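Local coordinates for protein orotidine 5'-phosphate decarboxylase (Pyrococcus horikoshii, PDB 2CZ5) that probably catalyses the decarboxylation of orotidine 5'-monophosphate to uridine 5'-monophosphate, the last step of de novo UMP synthesis, and works as a homodimer, at residues V3-V8 and M27-W32. Residues are numbered along the deposited sequence; the frame is centred on the assembly and turned at random.
Sequences VLALDV and MIKVNW
Lys29 and Leu4 lie at the close-packed end of this parallel strand pair: Lys29 N reaches Leu4 O at 2.7 Å, nearly straight at the hydrogen (171°), while Leu4 N bonds Met27 O and Leu6 N bonds Lys29 O. On the face of Val3 and Ala5, Val3 CG1 meets Lys29 CB at 3.7 Å, the side chains crossing at about a right angle. On the face of Leu4 and Ile28, Leu6 from the following turn sets CD1 beside Ile28 CG2 (4.1 Å), packed against helices 11-21 and 42-50. These first two strands of the TIM barrel are joined by helix 11-21 in a beta-alpha-beta crossover. Beyond Leu6 the backbones part and waters mediate most of the contact, though Asp7 OD1 still touches Asn31 CB (3.3 Å). One water joins Asp7 OD1 to Lys29 O and NZ; a second links Asp7 OD2 to Asn31 ND2, which also bonds Asp62 of the second subunit; a third accepts from Asn31 N (2.8 Å), near Leu6 O and Asp7 OD1. Lys29, extended as far as CD, then bent twice (chi3 69°, chi4 65°), folds over Ala5 CB, bringing NZ to a salt bridge with Asp57, a fellow substrate-site residue like Asp7, and a hydrogen bond to citric acid, probably from the crystallisation liquor.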
loop_
_atom_site.group_PDB
_atom_site.type_symbol
_atom_site.label_atom_id
_atom_site.label_comp_id
_atom_site.label_asym_id
_atom_site.label_seq_id
_atom_site.Cartn_x
_atom_site.Cartn_y
_atom_site.Cartn_z
ATOM N N VAL A 3 7.890 -8.890 -17.685
ATOM C CA VAL A 3 8.265 -8.215 -16.441
ATOM C C VAL A 3 8.181 -9.286 -15.333
ATOM O O VAL A 3 7.122 -9.853 -15.107
ATOM C CB VAL A 3 7.298 -7.075 -16.110
ATOM C CG1 VAL A 3 7.579 -6.544 -14.696
ATOM C CG2 VAL A 3 7.484 -5.937 -17.133
ATOM N N LEU A 4 9.298 -9.566 -14.669
ATOM C CA LEU A 4 9.332 -10.595 -13.601
ATOM C C LEU A 4 8.828 -10.065 -12.258
ATOM O O LEU A 4 9.437 -9.172 -11.662
ATOM C CB LEU A 4 10.759 -11.127 -13.427
ATOM C CG LEU A 4 10.993 -12.130 -12.275
ATOM C CD1 LEU A 4 10.197 -13.392 -12.540
ATOM C CD2 LEU A 4 12.484 -12.459 -12.148
ATOM N N ALA A 5 7.697 -10.588 -11.791
ATOM C CA ALA A 5 7.159 -10.152 -10.509
ATOM C C ALA A 5 7.871 -11.053 -9.502
ATOM O O ALA A 5 7.449 -12.183 -9.280
ATOM C CB ALA A 5 5.658 -10.372 -10.461
ATOM N N LEU A 6 8.961 -10.549 -8.924
ATOM C CA LEU A 6 9.767 -11.323 -7.972
ATOM C C LEU A 6 9.230 -11.282 -6.563
ATOM O O LEU A 6 9.840 -10.676 -5.671
ATOM C CB LEU A 6 11.203 -10.809 -7.949
ATOM C CG LEU A 6 12.305 -11.696 -8.518
ATOM C CD1 LEU A 6 13.626 -11.055 -8.142
ATOM C CD2 LEU A 6 12.215 -13.136 -7.985
ATOM N N ASP A 7 8.110 -11.939 -6.343
ATOM C CA ASP A 7 7.511 -11.892 -5.033
ATOM C C ASP A 7 7.927 -13.015 -4.107
ATOM O O ASP A 7 7.157 -13.944 -3.856
ATOM C CB ASP A 7 5.989 -11.821 -5.166
ATOM C CG ASP A 7 5.542 -10.620 -6.005
ATOM O OD1 ASP A 7 6.159 -9.531 -5.868
ATOM O OD2 ASP A 7 4.582 -10.770 -6.780
ATOM N N VAL A 8 9.169 -12.911 -3.639
ATOM C CA VAL A 8 9.754 -13.848 -2.679
ATOM C C VAL A 8 10.332 -12.952 -1.583
ATOM O O VAL A 8 10.513 -11.748 -1.794
ATOM C CB VAL A 8 10.879 -14.720 -3.309
ATOM C CG1 VAL A 8 10.307 -15.564 -4.453
ATOM C CG2 VAL A 8 12.023 -13.850 -3.792
ATOM N N MET A 27 12.190 -6.332 -17.493
ATOM C CA MET A 27 12.293 -5.596 -16.237
ATOM C C MET A 27 11.996 -6.534 -15.090
ATOM O O MET A 27 11.435 -7.602 -15.299
ATOM C CB MET A 27 11.265 -4.465 -16.182
ATOM C CG MET A 27 11.340 -3.446 -17.318
ATOM S SD MET A 27 10.306 -2.040 -16.887
ATOM C CE MET A 27 10.279 -1.137 -18.505
ATOM N N ILE A 28 12.357 -6.111 -13.884
ATOM C CA ILE A 28 12.078 -6.893 -12.677
ATOM C C ILE A 28 11.167 -6.014 -11.825
ATOM O O ILE A 28 11.447 -4.831 -11.637
ATOM C CB ILE A 28 13.349 -7.191 -11.881
ATOM C CG1 ILE A 28 14.282 -8.094 -12.692
ATOM C CG2 ILE A 28 12.972 -7.853 -10.546
ATOM C CD1 ILE A 28 15.693 -8.158 -12.127
ATOM N N LYS A 29 10.066 -6.581 -11.339
ATOM C CA LYS A 29 9.124 -5.835 -10.513
ATOM C C LYS A 29 9.240 -6.319 -9.068
ATOM O O LYS A 29 9.046 -7.504 -8.780
ATOM C CB LYS A 29 7.702 -6.041 -11.030
ATOM C CG LYS A 29 6.638 -5.213 -10.319
ATOM C CD LYS A 29 5.266 -5.318 -11.027
ATOM C CE LYS A 29 4.617 -6.704 -10.905
ATOM N NZ LYS A 29 4.249 -7.053 -9.490
ATOM N N VAL A 30 9.558 -5.384 -8.179
ATOM C CA VAL A 30 9.732 -5.662 -6.759
ATOM C C VAL A 30 8.514 -5.110 -6.018
ATOM O O VAL A 30 8.066 -3.984 -6.284
ATOM C CB VAL A 30 11.035 -4.978 -6.221
ATOM C CG1 VAL A 30 11.203 -5.255 -4.732
ATOM C CG2 VAL A 30 12.253 -5.489 -6.995
ATOM N N ASN A 31 7.978 -5.903 -5.094
ATOM C CA ASN A 31 6.809 -5.491 -4.329
ATOM C C ASN A 31 7.230 -5.492 -2.847
ATOM O O ASN A 31 8.391 -5.757 -2.522
ATOM C CB ASN A 31 5.655 -6.479 -4.589
ATOM C CG ASN A 31 4.271 -5.883 -4.307
ATOM O OD1 ASN A 31 4.053 -5.237 -3.283
ATOM N ND2 ASN A 31 3.324 -6.132 -5.210
ATOM N N TRP A 32 6.301 -5.187 -1.956
ATOM C CA TRP A 32 6.628 -5.119 -0.538
ATOM C C TRP A 32 7.185 -6.421 0.067
ATOM O O TRP A 32 7.982 -6.368 0.996
ATOM C CB TRP A 32 5.407 -4.622 0.261
ATOM C CG TRP A 32 4.964 -3.196 -0.080
ATOM C CD1 TRP A 32 3.774 -2.827 -0.634
ATOM C CD2 TRP A 32 5.682 -1.975 0.174
ATOM N NE1 TRP A 32 3.700 -1.454 -0.737
ATOM C CE2 TRP A 32 4.857 -0.909 -0.250
ATOM C CE3 TRP A 32 6.944 -1.681 0.719
ATOM C CZ2 TRP A 32 5.249 0.432 -0.149
ATOM C CZ3 TRP A 32 7.336 -0.341 0.822
ATOM C CH2 TRP A 32 6.487 0.697 0.386
HETATM O O HOH W 1 8.312 -8.548 -4.404
HETATM O O HOH W 2 3.460 -8.193 -7.117
HETATM O O HOH W 3 6.444 -7.934 -7.790
#